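Local structure of guanine nucleotide exchange factor SRM1 (Saccharomyces cerevisiae, 3OF7) at residues I12-E17 and N205-A210; D30-G35 and P56-F61; E146-V151 and F164-V169; T406-L411 and Q442-G447. The protein acts as a chromatin-binding guanine nucleotide exchange factor that promotes replacement of GDP by GTP on GSP1/GSP2 and controls RNA metabolism and nuclear transport. All blocks are in the same frame, centred on the assembly; numbering follows the deposited sequence.

Contact 1. Residues I12-E17 and N205-A210; sequences IINAQE and NIVQLA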
# COMPACT_ATOMS: atom_id res chain seq x y z
N ILE A 12 22.29 -14.05 6.85
CA ILE A 12 21.03 -14.10 6.10
C ILE A 12 19.87 -14.62 6.95
O ILE A 12 19.91 -15.73 7.48
CB ILE A 12 21.17 -14.94 4.80
CG1 ILE A 12 22.14 -14.27 3.83
CG2 ILE A 12 19.81 -15.15 4.13
CD1 ILE A 12 22.47 -15.09 2.60
N ILE A 13 18.84 -13.79 7.09
CA ILE A 13 17.63 -14.19 7.82
C ILE A 13 16.37 -14.14 6.94
O ILE A 13 15.35 -14.71 7.30
CB ILE A 13 17.43 -13.35 9.12
CG1 ILE A 13 17.34 -11.85 8.81
CG2 ILE A 13 18.54 -13.67 10.13
CD1 ILE A 13 16.79 -11.01 9.96
N ASN A 14 16.47 -13.46 5.79
CA ASN A 14 15.33 -13.29 4.87
C ASN A 14 15.58 -13.82 3.47
O ASN A 14 16.68 -13.66 2.93
CB ASN A 14 14.95 -11.81 4.75
CG ASN A 14 14.64 -11.16 6.08
OD1 ASN A 14 13.95 -11.74 6.92
ND2 ASN A 14 15.16 -9.95 6.28
N ALA A 15 14.56 -14.41 2.87
CA ALA A 15 14.59 -14.76 1.45
C ALA A 15 13.39 -14.14 0.72
O ALA A 15 12.33 -13.94 1.32
CB ALA A 15 14.59 -16.28 1.27
N GLN A 16 13.57 -13.84 -0.57
CA GLN A 16 12.49 -13.27 -1.38
C GLN A 16 11.25 -14.17 -1.37
O GLN A 16 10.12 -13.68 -1.35
CB GLN A 16 12.95 -13.02 -2.82
CG GLN A 16 13.79 -11.76 -3.00
CD GLN A 16 14.15 -11.49 -4.45
OE1 GLN A 16 13.84 -12.30 -5.33
NE2 GLN A 16 14.80 -10.36 -4.70
N GLU A 17 11.48 -15.48 -1.36
CA GLU A 17 10.41 -16.48 -1.20
C GLU A 17 9.50 -16.26 0.01
O GLU A 17 8.31 -16.60 -0.04
CB GLU A 17 11.01 -17.89 -1.15
N ASN A 205 21.19 -9.12 -1.11
CA ASN A 205 20.07 -8.92 -2.02
C ASN A 205 18.92 -8.21 -1.31
O ASN A 205 18.65 -8.47 -0.13
CB ASN A 205 19.57 -10.26 -2.57
CG ASN A 205 20.41 -10.77 -3.74
OD1 ASN A 205 21.42 -10.17 -4.13
ND2 ASN A 205 19.99 -11.89 -4.31
N ILE A 206 18.24 -7.33 -2.03
CA ILE A 206 17.00 -6.74 -1.53
C ILE A 206 15.89 -7.78 -1.63
O ILE A 206 15.78 -8.47 -2.65
CB ILE A 206 16.64 -5.46 -2.31
CG1 ILE A 206 17.79 -4.44 -2.23
CG2 ILE A 206 15.31 -4.86 -1.80
CD1 ILE A 206 18.30 -4.16 -0.79
N VAL A 207 15.10 -7.92 -0.57
CA VAL A 207 14.06 -8.96 -0.49
C VAL A 207 12.63 -8.41 -0.42
O VAL A 207 11.67 -9.13 -0.74
CB VAL A 207 14.32 -9.92 0.70
CG1 VAL A 207 15.69 -10.59 0.57
CG2 VAL A 207 14.18 -9.20 2.05
N GLN A 208 12.48 -7.16 0.00
CA GLN A 208 11.15 -6.57 0.18
C GLN A 208 11.14 -5.05 0.04
O GLN A 208 12.11 -4.37 0.43
CB GLN A 208 10.55 -6.95 1.53
CG GLN A 208 9.04 -6.74 1.61
CD GLN A 208 8.50 -6.74 3.02
OE1 GLN A 208 9.25 -6.78 4.00
NE2 GLN A 208 7.18 -6.69 3.13
N LEU A 209 10.04 -4.52 -0.49
CA LEU A 209 9.83 -3.08 -0.63
C LEU A 209 8.69 -2.62 0.26
O LEU A 209 7.78 -3.40 0.55
CB LEU A 209 9.52 -2.73 -2.09
CG LEU A 209 10.36 -3.36 -3.20
CD1 LEU A 209 9.79 -3.01 -4.57
CD2 LEU A 209 11.82 -2.91 -3.12
N ALA A 210 8.73 -1.36 0.69
CA ALA A 210 7.57 -0.74 1.36
C ALA A 210 7.45 0.74 0.95
O ALA A 210 8.21 1.58 1.43
CB ALA A 210 7.67 -0.87 2.88

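Contact 2. Residues D30-G35 and P56-F61; sequences DIFCWG and PRLNPF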
# COMPACT_ATOMS: atom_id res chain seq x y z
N ASP A 30 -9.02 -11.52 -12.43
CA ASP A 30 -9.91 -10.44 -12.84
C ASP A 30 -9.52 -9.22 -11.99
O ASP A 30 -9.42 -9.33 -10.77
CB ASP A 30 -11.37 -10.80 -12.57
CG ASP A 30 -11.92 -11.83 -13.54
OD1 ASP A 30 -11.45 -11.89 -14.70
OD2 ASP A 30 -12.82 -12.58 -13.13
N ILE A 31 -9.28 -8.09 -12.64
CA ILE A 31 -8.92 -6.85 -11.94
C ILE A 31 -10.12 -5.90 -11.90
O ILE A 31 -10.76 -5.65 -12.91
CB ILE A 31 -7.70 -6.15 -12.63
CG1 ILE A 31 -6.48 -7.09 -12.69
CG2 ILE A 31 -7.35 -4.79 -11.94
CD1 ILE A 31 -5.97 -7.59 -11.34
N PHE A 32 -10.41 -5.36 -10.71
CA PHE A 32 -11.51 -4.43 -10.51
C PHE A 32 -10.97 -3.11 -9.97
O PHE A 32 -10.07 -3.11 -9.14
CB PHE A 32 -12.50 -4.99 -9.49
CG PHE A 32 -13.08 -6.31 -9.89
CD1 PHE A 32 -14.22 -6.38 -10.69
CD2 PHE A 32 -12.47 -7.50 -9.49
CE1 PHE A 32 -14.76 -7.61 -11.07
CE2 PHE A 32 -13.00 -8.73 -9.86
CZ PHE A 32 -14.14 -8.78 -10.65
N CYS A 33 -11.56 -2.01 -10.42
CA CYS A 33 -11.14 -0.67 -10.00
C CYS A 33 -12.37 0.15 -9.65
O CYS A 33 -13.44 -0.00 -10.27
CB CYS A 33 -10.37 0.02 -11.14
SG CYS A 33 -8.85 -0.82 -11.65
N TRP A 34 -12.23 1.02 -8.66
CA TRP A 34 -13.33 1.90 -8.26
C TRP A 34 -12.85 3.10 -7.45
O TRP A 34 -11.71 3.11 -6.98
CB TRP A 34 -14.41 1.11 -7.51
CG TRP A 34 -14.00 0.61 -6.13
CD1 TRP A 34 -14.25 1.22 -4.93
CD2 TRP A 34 -13.30 -0.61 -5.83
NE1 TRP A 34 -13.75 0.46 -3.89
CE2 TRP A 34 -13.16 -0.67 -4.42
CE3 TRP A 34 -12.77 -1.65 -6.61
CZ2 TRP A 34 -12.51 -1.73 -3.77
CZ3 TRP A 34 -12.13 -2.71 -5.96
CH2 TRP A 34 -12.00 -2.74 -4.55
N GLY A 35 -13.73 4.10 -7.30
CA GLY A 35 -13.42 5.34 -6.59
C GLY A 35 -13.35 6.50 -7.58
O GLY A 35 -14.13 6.55 -8.53
N PRO A 56 -16.96 -1.66 -7.45
CA PRO A 56 -15.91 -2.36 -8.19
C PRO A 56 -16.32 -2.64 -9.64
O PRO A 56 -17.36 -3.26 -9.88
CB PRO A 56 -15.74 -3.67 -7.42
CG PRO A 56 -16.06 -3.29 -6.01
CD PRO A 56 -17.18 -2.28 -6.12
N ARG A 57 -15.50 -2.17 -10.57
CA ARG A 57 -15.77 -2.29 -11.99
C ARG A 57 -14.70 -3.17 -12.62
O ARG A 57 -13.50 -2.89 -12.48
CB ARG A 57 -15.77 -0.90 -12.63
CG ARG A 57 -15.92 -0.88 -14.16
CD ARG A 57 -17.39 -0.89 -14.59
NE ARG A 57 -18.13 0.25 -14.05
CZ ARG A 57 -18.11 1.47 -14.56
NH1 ARG A 57 -17.40 1.75 -15.64
NH2 ARG A 57 -18.82 2.43 -13.98
N LEU A 58 -15.13 -4.23 -13.30
CA LEU A 58 -14.18 -5.11 -13.98
C LEU A 58 -13.37 -4.31 -15.00
O LEU A 58 -13.94 -3.62 -15.83
CB LEU A 58 -14.92 -6.27 -14.65
CG LEU A 58 -14.05 -7.27 -15.41
CD1 LEU A 58 -13.20 -8.11 -14.44
CD2 LEU A 58 -14.92 -8.18 -16.29
N ASN A 59 -12.04 -4.39 -14.91
CA ASN A 59 -11.20 -3.60 -15.80
C ASN A 59 -11.03 -4.34 -17.13
O ASN A 59 -10.38 -5.40 -17.17
CB ASN A 59 -9.85 -3.29 -15.15
CG ASN A 59 -9.08 -2.23 -15.90
OD1 ASN A 59 -8.92 -2.31 -17.12
ND2 ASN A 59 -8.60 -1.21 -15.18
N PRO A 60 -11.60 -3.78 -18.23
CA PRO A 60 -11.57 -4.50 -19.51
C PRO A 60 -10.22 -4.42 -20.23
O PRO A 60 -10.02 -5.14 -21.20
CB PRO A 60 -12.66 -3.80 -20.32
CG PRO A 60 -12.67 -2.39 -19.81
CD PRO A 60 -12.24 -2.45 -18.35
N PHE A 61 -9.32 -3.57 -19.75
CA PHE A 61 -7.98 -3.44 -20.35
C PHE A 61 -6.98 -4.44 -19.76
O PHE A 61 -5.83 -4.53 -20.21
CB PHE A 61 -7.48 -2.00 -20.22
CG PHE A 61 -8.40 -1.00 -20.84
CD1 PHE A 61 -8.52 -0.91 -22.23
CD2 PHE A 61 -9.19 -0.17 -20.05
CE1 PHE A 61 -9.40 0.00 -22.82
CE2 PHE A 61 -10.07 0.76 -20.63
CZ PHE A 61 -10.17 0.84 -22.02
O HOH W 1 -9.72 -7.58 -15.58

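Contact 3. Residues E146-V151 and F164-V169; sequences EGHKVV and FSNGEV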
# COMPACT_ATOMS: atom_id res chain seq x y z
N GLU A 146 17.69 -11.51 -19.42
CA GLU A 146 18.61 -12.45 -18.77
C GLU A 146 17.88 -13.57 -18.03
O GLU A 146 18.50 -14.40 -17.37
CB GLU A 146 19.54 -11.71 -17.79
CG GLU A 146 20.31 -10.53 -18.37
CD GLU A 146 21.69 -10.37 -17.75
OE1 GLU A 146 21.80 -10.33 -16.51
OE2 GLU A 146 22.67 -10.28 -18.52
N GLY A 147 16.55 -13.57 -18.12
CA GLY A 147 15.74 -14.60 -17.48
C GLY A 147 15.36 -14.32 -16.04
O GLY A 147 14.79 -15.18 -15.37
N HIS A 148 15.68 -13.13 -15.54
CA HIS A 148 15.22 -12.75 -14.20
C HIS A 148 13.79 -12.25 -14.29
O HIS A 148 13.32 -11.90 -15.37
CB HIS A 148 16.14 -11.70 -13.58
CG HIS A 148 17.57 -12.12 -13.55
ND1 HIS A 148 18.02 -13.20 -12.81
CD2 HIS A 148 18.66 -11.63 -14.20
CE1 HIS A 148 19.32 -13.35 -12.99
NE2 HIS A 148 19.73 -12.41 -13.83
N LYS A 149 13.11 -12.21 -13.15
CA LYS A 149 11.71 -11.80 -13.08
C LYS A 149 11.46 -10.81 -11.95
O LYS A 149 12.21 -10.77 -10.98
CB LYS A 149 10.81 -13.02 -12.93
CG LYS A 149 10.59 -13.76 -14.25
CD LYS A 149 9.77 -15.02 -14.09
CE LYS A 149 9.64 -15.76 -15.42
NZ LYS A 149 10.97 -16.02 -16.04
N VAL A 150 10.39 -10.03 -12.08
CA VAL A 150 9.96 -9.16 -11.00
C VAL A 150 9.29 -10.00 -9.91
O VAL A 150 8.44 -10.84 -10.21
CB VAL A 150 8.97 -8.09 -11.50
CG1 VAL A 150 8.46 -7.22 -10.34
CG2 VAL A 150 9.60 -7.23 -12.60
N VAL A 151 9.65 -9.76 -8.66
CA VAL A 151 9.01 -10.44 -7.53
C VAL A 151 8.13 -9.51 -6.70
O VAL A 151 7.27 -9.96 -5.96
CB VAL A 151 10.01 -11.19 -6.61
CG1 VAL A 151 10.81 -12.23 -7.42
CG2 VAL A 151 10.95 -10.21 -5.90
N PHE A 164 13.66 -7.27 -8.50
CA PHE A 164 13.88 -8.44 -9.35
C PHE A 164 14.40 -9.64 -8.55
O PHE A 164 14.93 -9.48 -7.45
CB PHE A 164 14.82 -8.11 -10.52
CG PHE A 164 14.16 -7.35 -11.62
CD1 PHE A 164 14.03 -5.96 -11.56
CD2 PHE A 164 13.66 -8.01 -12.74
CE1 PHE A 164 13.42 -5.25 -12.59
CE2 PHE A 164 13.04 -7.31 -13.78
CZ PHE A 164 12.93 -5.93 -13.70
N SER A 165 14.22 -10.83 -9.11
CA SER A 165 14.59 -12.07 -8.44
C SER A 165 16.10 -12.19 -8.21
O SER A 165 16.53 -13.03 -7.42
CB SER A 165 14.10 -13.27 -9.25
OG SER A 165 14.53 -13.15 -10.59
N ASN A 166 16.88 -11.37 -8.89
CA ASN A 166 18.33 -11.35 -8.66
C ASN A 166 18.77 -10.26 -7.67
O ASN A 166 19.96 -9.99 -7.53
CB ASN A 166 19.09 -11.22 -9.99
CG ASN A 166 18.90 -9.86 -10.64
OD1 ASN A 166 18.03 -9.07 -10.26
ND2 ASN A 166 19.72 -9.58 -11.65
N GLY A 167 17.80 -9.63 -6.99
CA GLY A 167 18.10 -8.63 -5.96
C GLY A 167 18.23 -7.20 -6.47
O GLY A 167 18.41 -6.27 -5.68
N GLU A 168 18.15 -7.03 -7.79
CA GLU A 168 18.28 -5.70 -8.41
C GLU A 168 16.98 -4.91 -8.30
O GLU A 168 15.89 -5.47 -8.32
CB GLU A 168 18.67 -5.83 -9.87
CG GLU A 168 20.08 -6.41 -10.08
CD GLU A 168 20.61 -6.21 -11.49
OE1 GLU A 168 19.82 -5.93 -12.41
OE2 GLU A 168 21.84 -6.33 -11.68
N VAL A 169 17.13 -3.59 -8.20
CA VAL A 169 16.00 -2.67 -8.06
C VAL A 169 15.99 -1.68 -9.22
O VAL A 169 16.98 -0.99 -9.46
CB VAL A 169 16.08 -1.91 -6.69
CG1 VAL A 169 15.01 -0.82 -6.61
CG2 VAL A 169 15.92 -2.88 -5.54
O HOH W 2 16.59 -14.69 -11.14

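Contact 4. Residues T406-L411 and Q442-G447; sequences TYAVGL and QFSVSG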
# COMPACT_ATOMS: atom_id res chain seq x y z
N THR A 406 -15.00 10.22 -1.99
CA THR A 406 -14.46 9.88 -3.31
C THR A 406 -14.90 8.49 -3.78
O THR A 406 -14.47 8.03 -4.84
CB THR A 406 -12.93 10.01 -3.36
OG1 THR A 406 -12.37 9.39 -2.20
CG2 THR A 406 -12.52 11.49 -3.41
N TYR A 407 -15.75 7.83 -2.99
CA TYR A 407 -16.33 6.51 -3.30
C TYR A 407 -15.29 5.40 -3.37
O TYR A 407 -15.52 4.34 -3.96
CB TYR A 407 -17.16 6.54 -4.61
CG TYR A 407 -18.11 7.72 -4.69
CD1 TYR A 407 -19.32 7.70 -3.99
CD2 TYR A 407 -17.78 8.85 -5.43
CE1 TYR A 407 -20.19 8.78 -4.04
CE2 TYR A 407 -18.65 9.95 -5.49
CZ TYR A 407 -19.85 9.90 -4.80
OH TYR A 407 -20.72 10.97 -4.85
N ALA A 408 -14.14 5.64 -2.74
CA ALA A 408 -13.03 4.68 -2.73
C ALA A 408 -13.38 3.42 -1.94
O ALA A 408 -12.73 2.38 -2.09
CB ALA A 408 -11.78 5.34 -2.17
N VAL A 409 -14.41 3.51 -1.09
CA VAL A 409 -14.88 2.36 -0.34
C VAL A 409 -15.75 1.42 -1.19
O VAL A 409 -15.95 0.26 -0.82
CB VAL A 409 -15.61 2.76 0.98
CG1 VAL A 409 -14.65 3.48 1.93
CG2 VAL A 409 -16.85 3.62 0.70
N GLY A 410 -16.23 1.91 -2.33
CA GLY A 410 -17.03 1.11 -3.28
C GLY A 410 -18.35 0.62 -2.69
O GLY A 410 -18.78 -0.52 -2.94
N LEU A 411 -18.99 1.48 -1.91
CA LEU A 411 -20.24 1.10 -1.25
C LEU A 411 -21.47 1.78 -1.86
O LEU A 411 -22.54 1.81 -1.25
CB LEU A 411 -20.12 1.32 0.27
CG LEU A 411 -19.09 0.40 0.96
CD1 LEU A 411 -18.84 0.81 2.40
CD2 LEU A 411 -19.51 -1.08 0.89
N GLN A 442 -7.50 8.24 -3.74
CA GLN A 442 -8.94 8.41 -3.94
C GLN A 442 -9.61 7.21 -4.61
O GLN A 442 -10.73 7.34 -5.14
CB GLN A 442 -9.21 9.68 -4.78
CG GLN A 442 -8.64 10.97 -4.20
CD GLN A 442 -9.13 12.22 -4.94
OE1 GLN A 442 -9.72 12.14 -6.02
NE2 GLN A 442 -8.88 13.39 -4.34
N PHE A 443 -8.96 6.06 -4.59
CA PHE A 443 -9.42 4.91 -5.37
C PHE A 443 -8.87 3.61 -4.80
O PHE A 443 -7.95 3.63 -3.98
CB PHE A 443 -9.01 5.07 -6.85
CG PHE A 443 -7.53 4.84 -7.11
CD1 PHE A 443 -6.58 5.77 -6.71
CD2 PHE A 443 -7.10 3.68 -7.77
CE1 PHE A 443 -5.21 5.57 -6.96
CE2 PHE A 443 -5.74 3.45 -8.02
CZ PHE A 443 -4.79 4.40 -7.61
N SER A 444 -9.43 2.49 -5.25
CA SER A 444 -9.00 1.17 -4.82
C SER A 444 -8.95 0.20 -6.01
O SER A 444 -9.59 0.43 -7.04
CB SER A 444 -9.94 0.62 -3.74
OG SER A 444 -10.14 1.57 -2.71
N VAL A 445 -8.18 -0.87 -5.86
CA VAL A 445 -8.03 -1.89 -6.89
C VAL A 445 -8.09 -3.25 -6.20
O VAL A 445 -7.54 -3.41 -5.10
CB VAL A 445 -6.69 -1.76 -7.66
CG1 VAL A 445 -6.56 -2.86 -8.74
CG2 VAL A 445 -6.54 -0.37 -8.28
N SER A 446 -8.74 -4.22 -6.84
CA SER A 446 -8.73 -5.59 -6.34
C SER A 446 -8.47 -6.59 -7.47
O SER A 446 -8.59 -6.28 -8.66
CB SER A 446 -10.03 -5.93 -5.61
OG SER A 446 -11.11 -5.96 -6.53
N GLY A 447 -8.09 -7.80 -7.08
CA GLY A 447 -7.90 -8.89 -8.01
C GLY A 447 -8.53 -10.11 -7.41
O GLY A 447 -8.30 -10.42 -6.24

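Contact 1. Residues I12-E17 and N205-A210
Asn14 meets Val207 through its CB, which rests 3.8 Å from the methyl CG2. Its amide is engaged outside the contact: ND2 gives hydrogen bonds to the carbonyl oxygens of Val259 and Asp220, which belong to two neighbouring sheets. Ala15 turns its CB away from 205-210 and takes part through its backbone, whose carbonyl carbon lies 4.2 Å from CG1 of Val207. The isopropyl group of Val207 thus presents one methyl to Asn14 and the other to the main chain just after it.

The fold is the RCC1-type beta-propeller, in which 206-211 is an outermost strand of its four-stranded antiparallel sheet. Val207 and Gln208 both face Leu219 across that sheet, a classic beta bulge, and the irregular N-terminal segment comes alongside 205-210 here, its backbone bonded to Glu221 through Ile13 and Asn14.

Gln16 follows with an extended side chain beyond CG. Its CG packs 3.8 Å from CA of Val207, and its NE2 donates to the carbonyl oxygen of Ile206 at 3.0 Å. The bond is nearly straight, 170° at the hydrogen, and the acceptor lies in the plane of the glutamine amide. NE2 also donates to the carbonyl oxygen of Phe164, on the next sheet. An alanine here would probably leave the oxygens of Ile206 and Phe164 without this shared donor and open a gap beside Val207 CA. Ile206 itself offers its carbonyl to this contact, while its CB points away and the side chain touches Leu163.

Contact 2. Residues D30-G35 and P56-F61
Trp34 and Pro56 meet with the proline CG over one face of the indole, offset toward the rim: it lies 3.9 Å from the centroid of the six-membered ring and 17° off its normal, a CH-pi contact. Outside the contact, Trp34 NE1 makes a weak hydrogen bond to the carbonyl oxygen of Ala408. An alanine at Trp34 would probably leave Pro56 CG with no aromatic face to rest on, and Ala408 O without that donor.

Phe32 and Leu58 share a face of the sheet and cross obliquely, CE1 of the phenylalanine 3.7 Å from CD1 of the leucine. The same CD1 reaches CB of Asp30 at 3.8 Å.

Strands 30-34 and 56-58 are antiparallel neighbours in the propeller blade that also takes in strands 432-439 and 443-450 from the other end of the chain, which closes the ring of blades. In the hydrogen-bonded pair, Cys33 N donates to Arg57 O and Arg57 N to Cys33 O, each at 3.0 Å. Asn59 N donates to Ile31 O at 2.7 Å, extending the pairing past Leu58. Asn59 ND2 donates to Cys33 SG (3.6 Å, 171° at the hydrogen), with the sulfur in its amide plane, and also to Gly43 O. Its OD1 accepts from Phe61 N in an Asx turn.

Contact 3. Residues E146-V151 and F164-V169
The side chains of His148 and Asn166 cross at about a right angle, the asparagine over one face of the imidazole, where a type I turn, Phe164 to Gly167, follows the antiparallel hairpin of strands 150-155 and 159-164 in a propeller blade. CB of Asn166 lies 3.8 Å from the centroid of the His148 ring in a CH-pi contact. ND2 of Asn166 sits above the same face, offset toward the rim and 3.4 Å from CD2 of His148; ring and amide planes are 31° apart. The asparagine's OD1 accepts from Glu168 N as an Asx turn, which gives the amide oxygen a partner, the donor standing above the carbonyl plane. Glu146 O lies beyond the opposite face of the imidazole.

At the bridge between Val150 and Phe164 the side chains diverge in direction, yet CG2 of the valine comes over a face of the phenyl ring, 3.6 Å from CE2.

Ser165 grips the backbone of Lys149 twice. Its N donates to Lys149 O at 2.7 Å, and its OG, placed between its own N and carbonyl carbon (chi1 52°), accepts from Lys149 N at 3.1 Å in a nearly straight bond. A water joins the same hydroxyl to the imidazole: it lies at the ring edge, in the ring plane, 2.6 Å from Ser165 OG and 2.7 Å from His148 ND1.

Contact 4. Residues T406-L411 and Q442-G447
The amide of Gln442 has CG2 of Thr406 over one face: the methyl stands almost directly above CD, at 3.8 Å, and 3.9 Å from OE1. The two side chains cross at about a right angle. Gln442 brings its amide there on an extended chain (chi2 -170°), and Thr406 holds CG2 anti to its own carbonyl carbon. A second flat group is the peptide linking Gln442 to Phe443, where CB of Ala408 lies over the plane, 3.8 Å from the carbonyl carbon of Gln442 and 3.7 Å from its oxygen. Phe443 turns its CB away from 406-411, and its side chain touches Glu41 and Val74.

In the RCC1 propeller the segment 406-411 is a loop after strand 398-402 and before strand 418-419, laid against the start of strand 443-450 in the ring-closing blade. A type I turn from Tyr407 to Gly410 shapes it, closed by Gly410 N donating to Tyr407 O at 3.0 Å. Within that turn, Ala408 O accepts from Ser444 OG at 2.8 Å, although the place of this hydroxyl is less certain because it lies too close to another atom of the model. Thr406 O accepts from Thr36 OG1, and the backbone of Gln442 bonds to Thr36 as well.

The four contacts form two clusters. Contacts 1 and 3, centres 12 Å apart, meet at the end of strand 159-164, where Gln16 NE2 reaches Phe164 O. Contacts 2 and 4, centres 10 Å apart, meet in one sheet, where Phe32 O and Trp34 O face the N atoms of Ser446 and Ser444. Contact 4 lies on the opposite side of the chain's centre from contacts 1 and 3, its centre about 30 and 31 Å from theirs. Contacts 1, 2 and 4 are buried, contact 3 partly so. Contact 2 combines strand pairing with aromatic packing, contacts 1 and 4 set loops against strands, and contact 3 mixes a short backbone pairing and Val150-Phe164 packing with polar side chains and a water.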